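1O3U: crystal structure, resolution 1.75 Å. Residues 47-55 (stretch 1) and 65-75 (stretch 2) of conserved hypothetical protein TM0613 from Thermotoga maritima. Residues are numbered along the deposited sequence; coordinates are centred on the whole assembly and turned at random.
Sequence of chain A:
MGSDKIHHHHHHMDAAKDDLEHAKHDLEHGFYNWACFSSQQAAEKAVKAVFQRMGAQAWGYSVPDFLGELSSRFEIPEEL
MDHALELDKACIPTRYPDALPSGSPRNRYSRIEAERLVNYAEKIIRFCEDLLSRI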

# COMPACT_ATOMS: atom_id res chain seq x y z
N VAL A 47 1.30 4.89 11.36
CA VAL A 47 0.80 6.07 12.08
C VAL A 47 -0.73 6.12 12.12
O VAL A 47 -1.34 6.48 13.14
CB VAL A 47 1.38 7.37 11.50
CG1 VAL A 47 0.87 8.58 12.29
CG2 VAL A 47 2.91 7.35 11.51
N LYS A 48 -1.37 5.75 11.02
CA LYS A 48 -2.83 5.64 10.99
C LYS A 48 -3.40 4.67 12.04
O LYS A 48 -4.51 4.88 12.56
CB LYS A 48 -3.32 5.22 9.61
CG LYS A 48 -3.17 6.27 8.58
CD LYS A 48 -3.74 5.76 7.25
CE LYS A 48 -3.38 6.69 6.11
N ALA A 49 -2.65 3.61 12.33
CA ALA A 49 -3.05 2.65 13.37
C ALA A 49 -3.19 3.36 14.73
O ALA A 49 -4.09 3.04 15.50
CB ALA A 49 -2.06 1.50 13.47
N VAL A 50 -2.35 4.37 14.98
CA VAL A 50 -2.45 5.15 16.23
C VAL A 50 -3.72 6.01 16.26
O VAL A 50 -4.42 6.08 17.29
CB VAL A 50 -1.22 6.05 16.48
CG1 VAL A 50 -1.34 6.75 17.83
CG2 VAL A 50 0.10 5.24 16.41
N PHE A 51 -3.96 6.73 15.17
CA PHE A 51 -5.23 7.44 15.01
C PHE A 51 -6.43 6.53 15.20
O PHE A 51 -7.34 6.92 15.91
CB PHE A 51 -5.32 8.19 13.68
CG PHE A 51 -4.45 9.40 13.61
CD1 PHE A 51 -3.12 9.29 13.23
CD2 PHE A 51 -4.95 10.65 13.96
CE1 PHE A 51 -2.29 10.42 13.16
CE2 PHE A 51 -4.13 11.78 13.91
CZ PHE A 51 -2.78 11.65 13.52
N GLN A 52 -6.43 5.33 14.61
CA GLN A 52 -7.59 4.43 14.70
C GLN A 52 -7.84 4.01 16.16
O GLN A 52 -8.95 4.02 16.61
CB GLN A 52 -7.44 3.16 13.85
CG GLN A 52 -8.81 2.46 13.64
CD GLN A 52 -8.72 0.99 13.19
OE1 GLN A 52 -7.75 0.58 12.57
NE2 GLN A 52 -9.77 0.22 13.49
N ARG A 53 -6.78 3.66 16.87
CA ARG A 53 -6.90 3.30 18.29
C ARG A 53 -7.42 4.47 19.13
O ARG A 53 -8.22 4.28 20.04
CB ARG A 53 -5.56 2.83 18.84
CG ARG A 53 -5.54 2.53 20.34
CD ARG A 53 -6.25 1.28 20.75
NE ARG A 53 -6.30 1.18 22.22
CZ ARG A 53 -7.22 0.54 22.91
NH1 ARG A 53 -8.22 -0.09 22.29
NH2 ARG A 53 -7.15 0.51 24.23
N MSE A 54 -6.99 5.69 18.82
CA MSE A 54 -7.44 6.86 19.53
C MSE A 54 -8.85 7.27 19.10
O MSE A 54 -9.44 8.09 19.75
CB MSE A 54 -6.50 8.05 19.31
CG MSE A 54 -5.21 7.94 20.05
SE MSE A 54 -5.43 7.68 22.02
CE MSE A 54 -6.58 9.23 22.37
N GLY A 55 -9.38 6.70 18.02
CA GLY A 55 -10.68 7.10 17.51
C GLY A 55 -10.67 8.47 16.84
O GLY A 55 -11.69 9.14 16.74
N ASP A 65 2.58 14.57 7.51
CA ASP A 65 1.24 15.08 7.82
C ASP A 65 0.74 14.41 9.09
O ASP A 65 0.39 15.08 10.05
CB ASP A 65 0.21 14.82 6.69
CG ASP A 65 0.37 15.74 5.50
OD1 ASP A 65 1.00 16.81 5.62
OD2 ASP A 65 -0.13 15.44 4.39
N PHE A 66 0.74 13.09 9.11
CA PHE A 66 0.15 12.36 10.23
C PHE A 66 0.98 12.54 11.52
O PHE A 66 0.42 12.72 12.59
CB PHE A 66 0.01 10.88 9.91
CG PHE A 66 -0.79 10.58 8.66
CD1 PHE A 66 -2.02 11.15 8.44
CD2 PHE A 66 -0.33 9.63 7.76
CE1 PHE A 66 -2.75 10.83 7.31
CE2 PHE A 66 -1.06 9.33 6.61
CZ PHE A 66 -2.28 9.93 6.41
N LEU A 67 2.29 12.48 11.43
CA LEU A 67 3.13 12.72 12.64
C LEU A 67 2.98 14.12 13.20
O LEU A 67 3.02 14.31 14.41
CB LEU A 67 4.60 12.46 12.34
CG LEU A 67 5.07 11.04 12.21
CD1 LEU A 67 6.59 11.07 12.12
CD2 LEU A 67 4.62 10.17 13.44
N GLY A 68 2.81 15.11 12.33
CA GLY A 68 2.57 16.46 12.78
C GLY A 68 1.29 16.54 13.59
O GLY A 68 1.28 17.15 14.63
N GLU A 69 0.20 15.93 13.10
CA GLU A 69 -1.08 15.93 13.82
C GLU A 69 -0.92 15.20 15.16
O GLU A 69 -1.43 15.63 16.19
CB GLU A 69 -2.21 15.24 12.99
CG GLU A 69 -2.89 16.06 11.91
CD GLU A 69 -3.93 15.24 11.12
OE1 GLU A 69 -4.96 14.79 11.71
OE2 GLU A 69 -3.71 15.04 9.90
N LEU A 70 -0.21 14.08 15.11
CA LEU A 70 0.01 13.26 16.30
C LEU A 70 0.75 14.03 17.42
O LEU A 70 0.53 13.78 18.60
CB LEU A 70 0.73 11.99 15.90
CG LEU A 70 0.52 10.78 16.79
CD1 LEU A 70 -0.98 10.50 16.99
CD2 LEU A 70 1.26 9.52 16.22
N SER A 71 1.60 14.99 17.03
CA SER A 71 2.39 15.84 17.96
C SER A 71 1.59 16.68 18.96
O SER A 71 2.11 17.12 20.00
CB SER A 71 3.30 16.79 17.17
OG SER A 71 4.29 16.04 16.48
N SER A 72 0.32 16.94 18.64
CA SER A 72 -0.58 17.69 19.52
C SER A 72 -0.97 16.86 20.74
O SER A 72 -1.43 17.39 21.76
CB SER A 72 -1.85 18.13 18.77
OG SER A 72 -2.71 17.01 18.54
N ARG A 73 -0.76 15.55 20.65
CA ARG A 73 -1.22 14.62 21.67
C ARG A 73 -0.08 13.81 22.31
O ARG A 73 -0.09 13.56 23.53
CB ARG A 73 -2.22 13.67 21.01
CG ARG A 73 -2.96 12.81 21.99
CD ARG A 73 -3.92 13.60 22.86
NE ARG A 73 -4.21 12.89 24.09
CZ ARG A 73 -3.52 12.99 25.23
NH1 ARG A 73 -2.46 13.79 25.33
NH2 ARG A 73 -3.90 12.29 26.28
N PHE A 74 0.87 13.38 21.48
CA PHE A 74 2.03 12.62 21.93
C PHE A 74 3.33 13.29 21.53
O PHE A 74 3.42 13.86 20.47
CB PHE A 74 2.01 11.20 21.35
CG PHE A 74 0.73 10.47 21.64
CD1 PHE A 74 0.43 10.07 22.93
CD2 PHE A 74 -0.19 10.24 20.64
CE1 PHE A 74 -0.77 9.45 23.24
CE2 PHE A 74 -1.41 9.61 20.93
CZ PHE A 74 -1.69 9.22 22.23
N GLU A 75 4.34 13.14 22.36
CA GLU A 75 5.65 13.61 22.00
C GLU A 75 6.26 12.71 20.91
O GLU A 75 6.39 11.49 21.09
CB GLU A 75 6.56 13.64 23.24
CG GLU A 75 8.02 13.94 22.97
CD GLU A 75 8.26 15.31 22.37
OE1 GLU A 75 7.31 16.10 22.29
OE2 GLU A 75 9.41 15.59 21.96

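The helix carrying residues 47-54 and the helix segment 65-70 run in broadly the same direction, their axes inclined at 40° and approaching to 10.1 Å. They pack through apolar side chains, with no hydrogen bond between them among the modelled atoms. The two stretches together bury 508 Å², summed over both sides.

Val47 and Val50, both t at chi1, point toward the second stretch. Val47 CG1 lies 3.4 Å from Phe66 CB, and its CG2 lies 3.8 Å from Leu67 CD2. Leu67 has its CA-to-CB bond directed away, but its m,t conformation brings the end of the side chain back to this contact.

Phe51 leaves its helix sideways; with chi1 at -72° and chi2 at 86°, its ring extends to the neighbouring backbone. The slightly positive ring edge meets the carbonyl oxygen Phe66 O (3.5 Å from Phe51 CZ) and Glu69 CB (3.7 Å from CZ), and Leu70 CD1 covers one face, 4.0 Å from Phe51 CE1. Leu70, t,p, also places CD1 3.9 Å from Val50 CG1. Lys48 CG lies over one face of the Phe66 ring, and the chain runs on past it, with CE 3.4 Å from Phe66 CZ; NZ is not modelled.

Beyond the second helix, Phe74 points back toward the first. Selenomethionine Met54, m at all three chi angles, sets SE at the Phe74 ring edge, 4.1 Å from CZ, so the polarisable selenium meets the C-H rim, not the pi face.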